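Local coordinates for glutaredoxin family protein (Xanthomonas campestris, PDB 1TTZ) that is of unknown function but probably takes part in thiol-disulfide redox chemistry, as a small member of the glutaredoxin family, at residues A[5-9]-A[40-45]; A[47-51]-A[60-64]. All coordinates share one frame; numbering follows the deposited sequence.

Contact 1: residues A[5-9]-A[40-45]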
ATOM      1  N   LEU A   5      -3.344  -3.326  -0.232  1.00  2.52           N
ATOM      2  CA  LEU A   5      -1.922  -3.088  -0.059  1.00  3.41           C
ATOM      3  C   LEU A   5      -1.131  -4.098  -0.873  1.00  4.80           C
ATOM      4  O   LEU A   5      -1.080  -5.281  -0.531  1.00  4.81           O
ATOM      5  CB  LEU A   5      -1.509  -3.202   1.416  1.00  2.42           C
ATOM      6  CG  LEU A   5       0.014  -3.093   1.628  1.00  1.38           C
ATOM      7  CD1 LEU A   5       0.460  -1.653   1.375  1.00  1.00           C
ATOM      8  CD2 LEU A   5       0.399  -3.519   3.044  1.00  1.00           C
ATOM      9  N   TYR A   6      -0.535  -3.642  -1.965  1.00  5.03           N
ATOM     10  CA  TYR A   6       0.272  -4.530  -2.769  1.00  8.03           C
ATOM     11  C   TYR A   6       1.648  -4.579  -2.115  1.00  9.24           C
ATOM     12  O   TYR A   6       2.273  -3.544  -1.870  1.00  8.31           O
ATOM     13  CB  TYR A   6       0.378  -4.024  -4.214  1.00  6.05           C
ATOM     14  CG  TYR A   6      -0.926  -4.113  -4.965  1.00  6.40           C
ATOM     15  CD1 TYR A   6      -1.759  -3.003  -5.093  1.00  8.88           C
ATOM     16  CD2 TYR A   6      -1.347  -5.321  -5.518  1.00  5.85           C
ATOM     17  CE1 TYR A   6      -2.991  -3.096  -5.762  1.00  8.92           C
ATOM     18  CE2 TYR A   6      -2.572  -5.423  -6.187  1.00  7.23           C
ATOM     19  CZ  TYR A   6      -3.384  -4.308  -6.305  1.00  7.99           C
ATOM     20  OH  TYR A   6      -4.579  -4.400  -6.978  1.00  9.56           O
ATOM     21  N   GLN A   7       2.100  -5.784  -1.800  1.00 10.05           N
ATOM     22  CA  GLN A   7       3.406  -5.959  -1.190  1.00 12.73           C
ATOM     23  C   GLN A   7       4.028  -7.277  -1.619  1.00 13.78           C
ATOM     24  O   GLN A   7       3.415  -8.057  -2.344  1.00 11.59           O
ATOM     25  CB  GLN A   7       3.304  -5.897   0.340  1.00 14.45           C
ATOM     26  CG  GLN A   7       2.432  -6.958   1.000  1.00 14.99           C
ATOM     27  CD  GLN A   7       2.424  -6.844   2.521  1.00 12.58           C
ATOM     28  OE1 GLN A   7       3.475  -6.838   3.161  1.00  8.35           O
ATOM     29  NE2 GLN A   7       1.232  -6.756   3.104  1.00 13.00           N
ATOM     30  N   ARG A   8       5.263  -7.506  -1.197  1.00 15.97           N
ATOM     31  CA  ARG A   8       5.948  -8.747  -1.522  1.00 19.17           C
ATOM     32  C   ARG A   8       6.422  -9.331  -0.204  1.00 20.00           C
ATOM     33  O   ARG A   8       6.571  -8.604   0.780  1.00 19.24           O
ATOM     34  CB  ARG A   8       7.148  -8.494  -2.450  1.00 19.54           C
ATOM     35  CG  ARG A   8       8.273  -7.712  -1.792  1.00 20.82           C
ATOM     36  CD  ARG A   8       9.608  -7.843  -2.521  1.00 23.87           C
ATOM     37  NE  ARG A   8       9.644  -7.158  -3.812  1.00 24.46           N
ATOM     38  CZ  ARG A   8       9.287  -7.708  -4.967  1.00 26.99           C
ATOM     39  NH1 ARG A   8       8.860  -8.966  -5.003  1.00 26.50           N
ATOM     40  NH2 ARG A   8       9.367  -7.001  -6.090  1.00 26.07           N
ATOM     41  N   ASP A   9       6.651 -10.639  -0.179  1.00 23.14           N
ATOM     42  CA  ASP A   9       7.118 -11.298   1.038  1.00 25.86           C
ATOM     43  C   ASP A   9       8.561 -10.925   1.355  1.00 24.60           C
ATOM     44  O   ASP A   9       9.348 -10.628   0.457  1.00 24.61           O
ATOM     45  CB  ASP A   9       7.005 -12.818   0.905  1.00 29.26           C
ATOM     46  CG  ASP A   9       5.576 -13.307   1.018  1.00 33.78           C
ATOM     47  OD1 ASP A   9       4.949 -13.054   2.069  1.00 36.06           O
ATOM     48  OD2 ASP A   9       5.078 -13.942   0.060  1.00 36.89           O
ATOM     49  N   LEU A  40       1.461  -8.746 -11.688  1.00 13.42           N
ATOM     50  CA  LEU A  40       1.593  -7.855 -10.543  1.00 12.12           C
ATOM     51  C   LEU A  40       3.060  -7.518 -10.315  1.00 11.18           C
ATOM     52  O   LEU A  40       3.397  -6.409  -9.900  1.00  8.23           O
ATOM     53  CB  LEU A  40       1.001  -8.504  -9.291  1.00 12.16           C
ATOM     54  CG  LEU A  40      -0.521  -8.644  -9.298  1.00 13.52           C
ATOM     55  CD1 LEU A  40      -0.984  -9.366  -8.042  1.00 13.92           C
ATOM     56  CD2 LEU A  40      -1.154  -7.253  -9.382  1.00 14.00           C
ATOM     57  N   GLU A  41       3.932  -8.482 -10.589  1.00 10.60           N
ATOM     58  CA  GLU A  41       5.363  -8.272 -10.423  1.00 11.13           C
ATOM     59  C   GLU A  41       5.870  -7.171 -11.345  1.00  8.83           C
ATOM     60  O   GLU A  41       6.640  -6.311 -10.925  1.00  6.66           O
ATOM     61  CB  GLU A  41       6.137  -9.563 -10.718  1.00 14.11           C
ATOM     62  CG  GLU A  41       6.625 -10.289  -9.483  1.00 20.36           C
ATOM     63  CD  GLU A  41       7.701  -9.520  -8.737  1.00 23.46           C
ATOM     64  OE1 GLU A  41       8.042  -9.920  -7.604  1.00 27.98           O
ATOM     65  OE2 GLU A  41       8.214  -8.521  -9.278  1.00 27.72           O
ATOM     66  N   SER A  42       5.436  -7.199 -12.600  1.00  6.30           N
ATOM     67  CA  SER A  42       5.888  -6.201 -13.565  1.00  8.18           C
ATOM     68  C   SER A  42       5.295  -4.826 -13.284  1.00  6.83           C
ATOM     69  O   SER A  42       5.947  -3.802 -13.504  1.00  6.16           O
ATOM     70  CB  SER A  42       5.536  -6.635 -14.990  1.00  6.88           C
ATOM     71  OG  SER A  42       4.139  -6.581 -15.204  1.00 17.90           O
ATOM     72  N   ALA A  43       4.065  -4.812 -12.782  1.00  6.66           N
ATOM     73  CA  ALA A  43       3.369  -3.572 -12.476  1.00  8.59           C
ATOM     74  C   ALA A  43       3.791  -2.928 -11.156  1.00  9.21           C
ATOM     75  O   ALA A  43       3.846  -1.704 -11.064  1.00  9.28           O
ATOM     76  CB  ALA A  43       1.857  -3.814 -12.465  1.00  7.10           C
ATOM     77  N   TYR A  44       4.082  -3.737 -10.138  1.00  9.23           N
ATOM     78  CA  TYR A  44       4.466  -3.193  -8.834  1.00  8.74           C
ATOM     79  C   TYR A  44       5.833  -3.625  -8.299  1.00  8.85           C
ATOM     80  O   TYR A  44       6.258  -3.151  -7.246  1.00  8.38           O
ATOM     81  CB  TYR A  44       3.414  -3.556  -7.778  1.00  9.35           C
ATOM     82  CG  TYR A  44       2.007  -3.095  -8.084  1.00 10.91           C
ATOM     83  CD1 TYR A  44       1.073  -3.961  -8.653  1.00 11.51           C
ATOM     84  CD2 TYR A  44       1.607  -1.793  -7.800  1.00 10.70           C
ATOM     85  CE1 TYR A  44      -0.234  -3.535  -8.928  1.00 12.24           C
ATOM     86  CE2 TYR A  44       0.316  -1.356  -8.071  1.00 10.85           C
ATOM     87  CZ  TYR A  44      -0.600  -2.225  -8.633  1.00 13.27           C
ATOM     88  OH  TYR A  44      -1.873  -1.765  -8.897  1.00 13.22           O
ATOM     89  N   GLY A  45       6.508  -4.517  -9.021  1.00  6.96           N
ATOM     90  CA  GLY A  45       7.802  -5.040  -8.601  1.00  8.82           C
ATOM     91  C   GLY A  45       8.909  -4.095  -8.168  1.00 11.53           C
ATOM     92  O   GLY A  45       9.812  -4.500  -7.431  1.00 14.64           O
TER
HETATM   93  O   HOH W   1      10.581  -4.919  -4.412  1.00 12.36           O

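Contact 2: residues A[47-51]-A[60-64]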
ATOM      1  N   ARG A  47       7.946  -0.862  -7.123  1.00  8.60           N
ATOM      2  CA  ARG A  47       7.238   0.146  -6.334  1.00  8.07           C
ATOM      3  C   ARG A  47       6.718  -0.268  -4.957  1.00  7.86           C
ATOM      4  O   ARG A  47       6.518   0.591  -4.098  1.00  6.89           O
ATOM      5  CB  ARG A  47       6.060   0.685  -7.152  1.00  7.48           C
ATOM      6  CG  ARG A  47       6.430   1.267  -8.511  1.00  8.84           C
ATOM      7  CD  ARG A  47       5.198   1.276  -9.410  1.00  9.15           C
ATOM      8  NE  ARG A  47       4.079   1.943  -8.753  1.00  7.71           N
ATOM      9  CZ  ARG A  47       2.808   1.825  -9.126  1.00 11.40           C
ATOM     10  NH1 ARG A  47       2.488   1.057 -10.159  1.00 11.56           N
ATOM     11  NH2 ARG A  47       1.858   2.473  -8.460  1.00  9.18           N
ATOM     12  N   VAL A  48       6.484  -1.561  -4.747  1.00  6.78           N
ATOM     13  CA  VAL A  48       5.964  -2.044  -3.467  1.00  5.56           C
ATOM     14  C   VAL A  48       6.766  -1.544  -2.261  1.00  6.12           C
ATOM     15  O   VAL A  48       7.995  -1.454  -2.301  1.00  6.09           O
ATOM     16  CB  VAL A  48       5.912  -3.604  -3.411  1.00  6.58           C
ATOM     17  CG1 VAL A  48       4.727  -4.119  -4.227  1.00  1.00           C
ATOM     18  CG2 VAL A  48       7.218  -4.201  -3.935  1.00  3.84           C
ATOM     19  N   PRO A  49       6.073  -1.220  -1.161  1.00  4.11           N
ATOM     20  CA  PRO A  49       4.622  -1.286  -0.971  1.00  5.09           C
ATOM     21  C   PRO A  49       3.846  -0.161  -1.655  1.00  6.98           C
ATOM     22  O   PRO A  49       4.282   0.994  -1.675  1.00  6.67           O
ATOM     23  CB  PRO A  49       4.480  -1.236   0.543  1.00  4.45           C
ATOM     24  CG  PRO A  49       5.600  -0.305   0.922  1.00  4.76           C
ATOM     25  CD  PRO A  49       6.743  -0.848   0.097  1.00  5.04           C
ATOM     26  N   VAL A  50       2.686  -0.512  -2.202  1.00  6.62           N
ATOM     27  CA  VAL A  50       1.818   0.445  -2.880  1.00  6.09           C
ATOM     28  C   VAL A  50       0.389   0.279  -2.369  1.00  4.94           C
ATOM     29  O   VAL A  50      -0.118  -0.836  -2.286  1.00  4.06           O
ATOM     30  CB  VAL A  50       1.812   0.219  -4.408  1.00  7.45           C
ATOM     31  CG1 VAL A  50       0.771   1.113  -5.065  1.00  6.67           C
ATOM     32  CG2 VAL A  50       3.188   0.506  -4.986  1.00  6.26           C
ATOM     33  N   LEU A  51      -0.247   1.388  -2.015  1.00  6.36           N
ATOM     34  CA  LEU A  51      -1.623   1.364  -1.526  1.00  7.11           C
ATOM     35  C   LEU A  51      -2.577   1.802  -2.632  1.00  7.38           C
ATOM     36  O   LEU A  51      -2.304   2.765  -3.347  1.00  7.11           O
ATOM     37  CB  LEU A  51      -1.784   2.303  -0.331  1.00  6.16           C
ATOM     38  CG  LEU A  51      -1.608   1.698   1.060  1.00 11.54           C
ATOM     39  CD1 LEU A  51      -1.503   2.819   2.081  1.00 12.64           C
ATOM     40  CD2 LEU A  51      -2.788   0.772   1.385  1.00  8.06           C
ATOM     41  N   ASP A  60       2.410   5.383  -3.633  1.00  8.17           N
ATOM     42  CA  ASP A  60       3.624   4.571  -3.647  1.00  8.25           C
ATOM     43  C   ASP A  60       4.554   4.892  -2.487  1.00  7.93           C
ATOM     44  O   ASP A  60       4.629   6.031  -2.045  1.00  7.21           O
ATOM     45  CB  ASP A  60       4.400   4.782  -4.947  1.00 10.47           C
ATOM     46  CG  ASP A  60       3.665   4.267  -6.170  1.00 10.53           C
ATOM     47  OD1 ASP A  60       4.237   4.358  -7.276  1.00 11.93           O
ATOM     48  OD2 ASP A  60       2.527   3.778  -6.033  1.00  8.81           O
ATOM     49  N   TRP A  61       5.260   3.875  -2.000  1.00  7.62           N
ATOM     50  CA  TRP A  61       6.217   4.062  -0.924  1.00  6.93           C
ATOM     51  C   TRP A  61       7.258   5.057  -1.447  1.00  7.51           C
ATOM     52  O   TRP A  61       7.539   5.091  -2.647  1.00  7.42           O
ATOM     53  CB  TRP A  61       6.888   2.730  -0.594  1.00  7.25           C
ATOM     54  CG  TRP A  61       7.825   2.833   0.561  1.00  9.36           C
ATOM     55  CD1 TRP A  61       9.183   2.936   0.513  1.00  7.71           C
ATOM     56  CD2 TRP A  61       7.464   2.877   1.943  1.00  8.84           C
ATOM     57  NE1 TRP A  61       9.693   3.042   1.789  1.00 10.55           N
ATOM     58  CE2 TRP A  61       8.656   3.007   2.687  1.00  9.08           C
ATOM     59  CE3 TRP A  61       6.243   2.822   2.629  1.00  8.56           C
ATOM     60  CZ2 TRP A  61       8.661   3.080   4.086  1.00  7.95           C
ATOM     61  CZ3 TRP A  61       6.249   2.897   4.023  1.00  8.93           C
ATOM     62  CH2 TRP A  61       7.448   3.024   4.733  1.00  7.43           C
ATOM     63  N   PRO A  62       7.848   5.879  -0.564  1.00  7.44           N
ATOM     64  CA  PRO A  62       7.625   5.958   0.879  1.00  6.68           C
ATOM     65  C   PRO A  62       6.460   6.846   1.306  1.00  6.00           C
ATOM     66  O   PRO A  62       6.109   7.815   0.631  1.00  5.30           O
ATOM     67  CB  PRO A  62       8.943   6.520   1.381  1.00  7.96           C
ATOM     68  CG  PRO A  62       9.247   7.541   0.328  1.00  5.54           C
ATOM     69  CD  PRO A  62       8.956   6.773  -0.961  1.00  8.49           C
ATOM     70  N   PHE A  63       5.872   6.493   2.439  1.00  5.71           N
ATOM     71  CA  PHE A  63       4.800   7.270   3.032  1.00  6.20           C
ATOM     72  C   PHE A  63       4.732   7.029   4.533  1.00  6.76           C
ATOM     73  O   PHE A  63       4.742   5.887   4.990  1.00  6.92           O
ATOM     74  CB  PHE A  63       3.434   6.970   2.387  1.00  3.51           C
ATOM     75  CG  PHE A  63       3.093   5.499   2.266  1.00  5.02           C
ATOM     76  CD1 PHE A  63       3.191   4.855   1.032  1.00  2.58           C
ATOM     77  CD2 PHE A  63       2.593   4.788   3.359  1.00  3.56           C
ATOM     78  CE1 PHE A  63       2.787   3.523   0.881  1.00  5.68           C
ATOM     79  CE2 PHE A  63       2.186   3.453   3.226  1.00  4.74           C
ATOM     80  CZ  PHE A  63       2.282   2.820   1.981  1.00  2.38           C
ATOM     81  N   ASP A  64       4.699   8.113   5.300  1.00  6.31           N
ATOM     82  CA  ASP A  64       4.591   8.008   6.749  1.00  7.64           C
ATOM     83  C   ASP A  64       3.128   8.219   7.134  1.00  8.96           C
ATOM     84  O   ASP A  64       2.286   8.470   6.264  1.00  8.37           O
ATOM     85  CB  ASP A  64       5.478   9.048   7.440  1.00 10.19           C
ATOM     86  CG  ASP A  64       5.239  10.454   6.931  1.00 11.51           C
ATOM     87  OD1 ASP A  64       4.118  10.732   6.454  1.00 11.08           O
ATOM     88  OD2 ASP A  64       6.172  11.285   7.021  1.00 13.30           O
TER
HETATM   89  O   HOH W   2       7.686   2.955  -4.275  1.00  7.18           O

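Contact 1: residues A[5-9]-A[40-45]
Arg8, just past the end of strand 3-7, reaches across to helix 38-44 with its whole guanidinium group. Its CB points toward the helix, and CG stands between the backbone N and the carbonyl carbon (chi1 67°). The chain runs extended through CG, then bends about the CG-CD bond, bringing the guanidinium edge to Glu41 and Gly45. A water close to Arg8 NE, at a distance too short to be trusted, also donates to Gly45 O. Arg8 NH2 donates to that same oxygen, Gly45 O, at 2.9 Å; the bond is bent, but lies in the carbonyl plane on a lone pair. Arg8 NH1 makes the straighter bond, 2.9 Å to Glu41 OE1 with an angle of 172° at the hydrogen. This is a salt bridge, met on the syn side and somewhat out of the carboxylate plane, and Glu41 turns at chi2 to meet it. In the thioredoxin-like fold the parallel strands 3-7 and 29-33 have helix 12-23 over one side of the sheet, and here helix 38-44 covers the other. Two residues back along the strand, Tyr6 lays its ring against that of Tyr44 in a face-to-face stack, centroids 4.2 Å apart and planes inclined by 10°. Tyr44 OH lies 3.6 Å from Tyr6 CE1 and is hydrogen-bonded to Glu58, which probably steadies the hydroxyl end of the Tyr44 ring. Leu40, one helical turn before Tyr44, brings its CD2 to 3.9 Å from Tyr6 CE2.

Contact 2: residues A[47-51]-A[60-64]
Val50 and Asp60 form an antiparallel, non-hydrogen-bonded pair with CA atoms 4.6 Å apart, where strand 50-52 meets the edge strand 58-60. Beyond the pair, Trp61 N donates to Pro49 O at 3.1 Å, the nitrogen sitting nearly in line with the carbonyl. A water bridges the next step, donating to Arg47 O and to Trp61 O. The peptide bond before Pro49 is cis, the hallmark cis-proline of thioredoxin-like folds, which in this superfamily faces the redox motif; Pro49 packs here on Leu13 and Ala17 of helix 12-23. From the same face as Val50, Asp60 sends its carboxylate to Arg47, which grips it side-on. Arg47 NH2 reaches OD2 of Asp60 at 2.8 Å, almost straight at 168° and on the syn lone pair, whereas Arg47 NE meets OD1 of Asp60 at 2.8 Å from above the carboxylate plane, the two flat groups being turned 42° apart. The same NH2 also forms a salt bridge with Glu58, so one guanidinium probably offsets two acidic groups. Val50 lies alongside Asp60, Val50 CG1 3.3 Å from Asp60 OD2. Trp61, its CG anti to the backbone N (chi1 -177°), lays CB and CE3 against the Pro49 ring, CE3 3.6 Å from Pro49 CG. Trp61 brings its CE3 edge over the centre of the Phe63 ring, the two rings steeply inclined, and Leu51 lies across Phe63, its CD1 3.8 Å from Phe63 CZ.

In the fold
Contacts 1 and 2 follow one another along the chain and share one sheet, in which strands 3-7 and 50-52 are antiparallel neighbours; their centres lie 10 Å apart. Tyr6 N and Val50 O, 2.9 Å apart, probably form a hydrogen bond joining the two, and Val48 CG1 packs 3.5 Å from Tyr6 O. Glu58 ties them again, taking Tyr44 OH of contact 1 and Arg47 of contact 2, while Arg47 also holds Ala43 O near the helix end. Both reach a CxxC pattern at the start of helix 12-23 (Cys11 and Cys14), probably the redox site: Arg8 touches it from 5-9 and cis Pro49 from 47-51.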